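Local coordinates for protein putative amidohydrolase (Unidentified, PDB 3MKV) that probably hydrolyses dipeptides that end in proline, acting as a zinc-dependent prolidase of the amidohydrolase superfamily, at residues Ile50-Ile62 and His377-Lys389. Sequence-based numbering, arbitrary orientation.
Sequences IDVKGKTIMPGLI and HADVLVVDGNPLK
Met58 swings CG between its own backbone N and carbonyl carbon (chi1 67°), and a bend at chi3 completes the chain's course over Val383 and Pro387. Met58 SD lies 3.9 Å from Val383 CG2 and slightly farther from the Pro387 ring, while CG packs on Leu381 CB. On the same face, Thr56 holds CG2 anti to its backbone N, aimed at Pro387 CD, and turns OG1 to the carbonyl of Gly385; Thr56 OG1 donates to Gly385 O, though the modelled separation of 2.5 Å is doubtfully short. Beneath these side chains, strands 56-59 and 380-383 run antiparallel, their axes 4.7 Å apart at closest approach. Thr56 with Val383 and Met58 with Leu381 are hydrogen-bonded pairs, each joined by two backbone bonds; Leu381 N meets Met58 O almost head-on, at 2.8 Å. Beyond Pro59 the pairing slackens: Gly60 N reaches Asp379 O from above the carbonyl plane, at 3.1 Å. The pair belongs to the small beta domain that accompanies the metal-binding TIM barrel in many amidohydrolases, and it joins the chain entering the barrel to the chain returning from it; strand 56-63 continues toward His65 and His67 of a zinc site. The opposite face is apolar. Ile57 sets CG2 against Val380 CG1, 3.5 Å away, and CG1 against Val382 CG2, with Phe8 covering Ile57 and Val380. Val382 CG1 meets Val52 CG1 tip to tip. Back on the face of Met58, toward the barrel, Leu381 CD1 rests on Leu61 CG, 3.9 Å away, and Asp379 is salt-bridged to Arg128.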
loop_
_atom_site.group_PDB
_atom_site.type_symbol
_atom_site.label_atom_id
_atom_site.label_comp_id
_atom_site.label_asym_id
_atom_site.label_seq_id
_atom_site.Cartn_x
_atom_site.Cartn_y
_atom_site.Cartn_z
ATOM N N ILE A 50 -28.394 -58.430 0.433
ATOM C CA ILE A 50 -29.418 -57.507 0.902
ATOM C C ILE A 50 -30.781 -57.841 0.299
ATOM O O ILE A 50 -30.993 -57.729 -0.908
ATOM C CB ILE A 50 -29.020 -56.044 0.620
ATOM C CG1 ILE A 50 -27.725 -55.713 1.377
ATOM C CG2 ILE A 50 -30.150 -55.097 1.010
ATOM C CD1 ILE A 50 -27.072 -54.412 0.982
ATOM N N ASP A 51 -31.704 -58.266 1.152
ATOM C CA ASP A 51 -33.019 -58.671 0.693
ATOM C C ASP A 51 -33.983 -57.503 0.782
ATOM O O ASP A 51 -34.248 -56.982 1.864
ATOM C CB ASP A 51 -33.529 -59.858 1.510
ATOM C CG ASP A 51 -34.533 -60.704 0.748
ATOM O OD1 ASP A 51 -35.529 -60.140 0.241
ATOM O OD2 ASP A 51 -34.321 -61.936 0.664
ATOM N N VAL A 52 -34.520 -57.110 -0.366
ATOM C CA VAL A 52 -35.294 -55.884 -0.469
ATOM C C VAL A 52 -36.798 -56.067 -0.248
ATOM O O VAL A 52 -37.552 -55.095 -0.318
ATOM C CB VAL A 52 -35.040 -55.192 -1.833
ATOM C CG1 VAL A 52 -35.758 -53.853 -1.900
ATOM C CG2 VAL A 52 -33.547 -55.007 -2.057
ATOM N N LYS A 53 -37.228 -57.298 0.021
ATOM C CA LYS A 53 -38.644 -57.581 0.283
ATOM C C LYS A 53 -39.545 -56.872 -0.712
ATOM O O LYS A 53 -40.542 -56.250 -0.331
ATOM C CB LYS A 53 -39.045 -57.173 1.704
ATOM C CG LYS A 53 -38.610 -58.142 2.795
ATOM C CD LYS A 53 -39.343 -59.479 2.674
ATOM C CE LYS A 53 -40.850 -59.341 2.920
ATOM N NZ LYS A 53 -41.202 -59.356 4.370
ATOM N N GLY A 54 -39.178 -56.956 -1.988
ATOM C CA GLY A 54 -39.987 -56.384 -3.060
ATOM C C GLY A 54 -40.072 -54.870 -3.051
ATOM O O GLY A 54 -41.059 -54.297 -3.515
ATOM N N LYS A 55 -39.044 -54.214 -2.522
ATOM C CA LYS A 55 -38.973 -52.757 -2.554
ATOM C C LYS A 55 -38.168 -52.298 -3.765
ATOM O O LYS A 55 -37.648 -53.122 -4.529
ATOM C CB LYS A 55 -38.371 -52.214 -1.259
ATOM C CG LYS A 55 -39.408 -51.865 -0.216
ATOM C CD LYS A 55 -38.850 -51.935 1.194
ATOM C CE LYS A 55 -38.601 -53.373 1.601
ATOM N NZ LYS A 55 -39.044 -53.625 3.002
ATOM N N THR A 56 -38.064 -50.983 -3.939
ATOM C CA THR A 56 -37.428 -50.432 -5.134
ATOM C C THR A 56 -35.957 -50.083 -4.936
ATOM O O THR A 56 -35.574 -49.391 -3.988
ATOM C CB THR A 56 -38.183 -49.202 -5.670
ATOM O OG1 THR A 56 -39.578 -49.516 -5.801
ATOM C CG2 THR A 56 -37.626 -48.794 -7.022
ATOM N N ILE A 57 -35.132 -50.587 -5.838
ATOM C CA ILE A 57 -33.730 -50.250 -5.846
ATOM C C ILE A 57 -33.501 -49.254 -6.977
ATOM O O ILE A 57 -33.719 -49.568 -8.148
ATOM C CB ILE A 57 -32.859 -51.506 -6.030
ATOM C CG1 ILE A 57 -33.174 -52.522 -4.930
ATOM C CG2 ILE A 57 -31.373 -51.149 -6.012
ATOM C CD1 ILE A 57 -32.472 -53.852 -5.095
ATOM N N MET A 58 -33.086 -48.044 -6.616
ATOM C CA MET A 58 -32.870 -46.982 -7.599
ATOM C C MET A 58 -31.511 -46.301 -7.403
ATOM O O MET A 58 -30.917 -46.379 -6.323
ATOM C CB MET A 58 -34.000 -45.941 -7.528
ATOM C CG MET A 58 -34.020 -45.136 -6.239
ATOM S SD MET A 58 -35.112 -43.709 -6.307
ATOM C CE MET A 58 -34.288 -42.782 -7.595
ATOM N N PRO A 59 -31.031 -45.599 -8.440
ATOM C CA PRO A 59 -29.731 -44.930 -8.335
ATOM C C PRO A 59 -29.769 -43.780 -7.330
ATOM O O PRO A 59 -30.839 -43.229 -7.053
ATOM C CB PRO A 59 -29.493 -44.375 -9.739
ATOM C CG PRO A 59 -30.564 -44.974 -10.608
ATOM C CD PRO A 59 -31.694 -45.352 -9.731
ATOM N N GLY A 60 -28.603 -43.432 -6.792
ATOM C CA GLY A 60 -28.457 -42.250 -5.942
ATOM C C GLY A 60 -28.953 -40.990 -6.624
ATOM O O GLY A 60 -28.746 -40.794 -7.827
ATOM N N LEU A 61 -29.630 -40.136 -5.865
ATOM C CA LEU A 61 -30.164 -38.906 -6.434
ATOM C C LEU A 61 -29.064 -37.846 -6.504
ATOM O O LEU A 61 -28.135 -37.853 -5.693
ATOM C CB LEU A 61 -31.317 -38.383 -5.595
ATOM C CG LEU A 61 -32.490 -39.309 -5.309
ATOM C CD1 LEU A 61 -33.223 -38.798 -4.079
ATOM C CD2 LEU A 61 -33.425 -39.350 -6.497
ATOM N N ILE A 62 -29.190 -36.938 -7.472
ATOM C CA ILE A 62 -28.212 -35.873 -7.696
ATOM C C ILE A 62 -28.887 -34.499 -7.650
ATOM O O ILE A 62 -29.861 -34.262 -8.352
ATOM C CB ILE A 62 -27.513 -36.067 -9.068
ATOM C CG1 ILE A 62 -26.955 -37.495 -9.180
ATOM C CG2 ILE A 62 -26.428 -35.007 -9.293
ATOM C CD1 ILE A 62 -26.157 -37.767 -10.446
ATOM N N HIS A 377 -20.472 -46.015 -9.951
ATOM C CA HIS A 377 -20.306 -45.892 -8.502
ATOM C C HIS A 377 -21.468 -46.571 -7.787
ATOM O O HIS A 377 -22.626 -46.409 -8.177
ATOM C CB HIS A 377 -20.197 -44.425 -8.069
ATOM C CG HIS A 377 -18.897 -43.785 -8.438
ATOM N ND1 HIS A 377 -18.750 -42.978 -9.546
ATOM C CD2 HIS A 377 -17.678 -43.843 -7.850
ATOM C CE1 HIS A 377 -17.497 -42.568 -9.627
ATOM N NE2 HIS A 377 -16.827 -43.074 -8.608
ATOM N N ALA A 378 -21.152 -47.338 -6.749
ATOM C CA ALA A 378 -22.183 -47.996 -5.964
ATOM C C ALA A 378 -22.836 -46.976 -5.045
ATOM O O ALA A 378 -22.687 -47.028 -3.819
ATOM C CB ALA A 378 -21.612 -49.163 -5.169
ATOM N N ASP A 379 -23.531 -46.029 -5.670
ATOM C CA ASP A 379 -24.420 -45.109 -4.980
ATOM C C ASP A 379 -25.818 -45.646 -5.213
ATOM O O ASP A 379 -26.362 -45.520 -6.313
ATOM C CB ASP A 379 -24.312 -43.695 -5.567
ATOM C CG ASP A 379 -22.920 -43.084 -5.410
ATOM O OD1 ASP A 379 -21.980 -43.777 -4.945
ATOM O OD2 ASP A 379 -22.771 -41.891 -5.755
ATOM N N VAL A 380 -26.387 -46.274 -4.191
ATOM C CA VAL A 380 -27.656 -46.979 -4.351
ATOM C C VAL A 380 -28.656 -46.601 -3.278
ATOM O O VAL A 380 -28.296 -46.412 -2.122
ATOM C CB VAL A 380 -27.463 -48.516 -4.293
ATOM C CG1 VAL A 380 -28.776 -49.221 -4.552
ATOM C CG2 VAL A 380 -26.417 -48.962 -5.294
ATOM N N LEU A 381 -29.917 -46.499 -3.669
ATOM C CA LEU A 381 -31.001 -46.305 -2.715
ATOM C C LEU A 381 -31.955 -47.501 -2.727
ATOM O O LEU A 381 -32.097 -48.196 -3.742
ATOM C CB LEU A 381 -31.803 -45.045 -3.047
ATOM C CG LEU A 381 -31.082 -43.713 -3.209
ATOM C CD1 LEU A 381 -32.114 -42.571 -3.206
ATOM C CD2 LEU A 381 -30.053 -43.534 -2.098
ATOM N N VAL A 382 -32.610 -47.729 -1.597
ATOM C CA VAL A 382 -33.750 -48.632 -1.557
ATOM C C VAL A 382 -34.949 -47.847 -1.057
ATOM O O VAL A 382 -34.916 -47.282 0.030
ATOM C CB VAL A 382 -33.503 -49.849 -0.640
ATOM C CG1 VAL A 382 -34.828 -50.472 -0.218
ATOM C CG2 VAL A 382 -32.638 -50.866 -1.342
ATOM N N VAL A 383 -36.002 -47.793 -1.858
ATOM C CA VAL A 383 -37.172 -47.020 -1.486
ATOM C C VAL A 383 -38.396 -47.896 -1.246
ATOM O O VAL A 383 -38.624 -48.891 -1.941
ATOM C CB VAL A 383 -37.495 -45.960 -2.542
ATOM C CG1 VAL A 383 -38.676 -45.094 -2.091
ATOM C CG2 VAL A 383 -36.261 -45.104 -2.803
ATOM N N ASP A 384 -39.172 -47.522 -0.239
ATOM C CA ASP A 384 -40.416 -48.192 0.036
ATOM C C ASP A 384 -41.517 -47.523 -0.769
ATOM O O ASP A 384 -42.297 -46.737 -0.236
ATOM C CB ASP A 384 -40.737 -48.129 1.525
ATOM C CG ASP A 384 -41.977 -48.925 1.886
ATOM O OD1 ASP A 384 -42.309 -49.890 1.159
ATOM O OD2 ASP A 384 -42.616 -48.588 2.903
ATOM N N GLY A 385 -41.566 -47.836 -2.060
ATOM C CA GLY A 385 -42.543 -47.244 -2.960
ATOM C C GLY A 385 -42.044 -47.312 -4.391
ATOM O O GLY A 385 -40.947 -47.819 -4.650
ATOM N N ASN A 386 -42.846 -46.800 -5.323
ATOM C CA ASN A 386 -42.483 -46.809 -6.745
ATOM C C ASN A 386 -42.496 -45.416 -7.385
ATOM O O ASN A 386 -43.541 -44.929 -7.824
ATOM C CB ASN A 386 -43.386 -47.761 -7.527
ATOM C CG ASN A 386 -43.127 -47.706 -9.014
ATOM O OD1 ASN A 386 -42.579 -46.726 -9.526
ATOM N ND2 ASN A 386 -43.517 -48.759 -9.718
ATOM N N PRO A 387 -41.315 -44.785 -7.455
ATOM C CA PRO A 387 -41.118 -43.391 -7.857
ATOM C C PRO A 387 -41.621 -43.113 -9.269
ATOM O O PRO A 387 -42.015 -41.982 -9.577
ATOM C CB PRO A 387 -39.595 -43.222 -7.805
ATOM C CG PRO A 387 -39.112 -44.325 -6.932
ATOM C CD PRO A 387 -40.044 -45.459 -7.144
ATOM N N LEU A 388 -41.586 -44.141 -10.118
ATOM C CA LEU A 388 -42.112 -44.057 -11.481
ATOM C C LEU A 388 -43.645 -43.907 -11.514
ATOM O O LEU A 388 -44.201 -43.391 -12.479
ATOM C CB LEU A 388 -41.655 -45.270 -12.297
ATOM C CG LEU A 388 -40.139 -45.261 -12.523
ATOM C CD1 LEU A 388 -39.685 -46.398 -13.439
ATOM C CD2 LEU A 388 -39.699 -43.907 -13.084
ATOM N N LYS A 389 -44.319 -44.353 -10.455
ATOM C CA LYS A 389 -45.752 -44.152 -10.323
ATOM C C LYS A 389 -46.035 -42.873 -9.562
ATOM O O LYS A 389 -46.885 -42.075 -9.959
ATOM C CB LYS A 389 -46.412 -45.333 -9.607
ATOM C CG LYS A 389 -47.106 -46.315 -10.540
ATOM C CD LYS A 389 -48.319 -46.955 -9.868
ATOM C CE LYS A 389 -49.253 -45.894 -9.284
ATOM N NZ LYS A 389 -50.386 -46.488 -8.511
#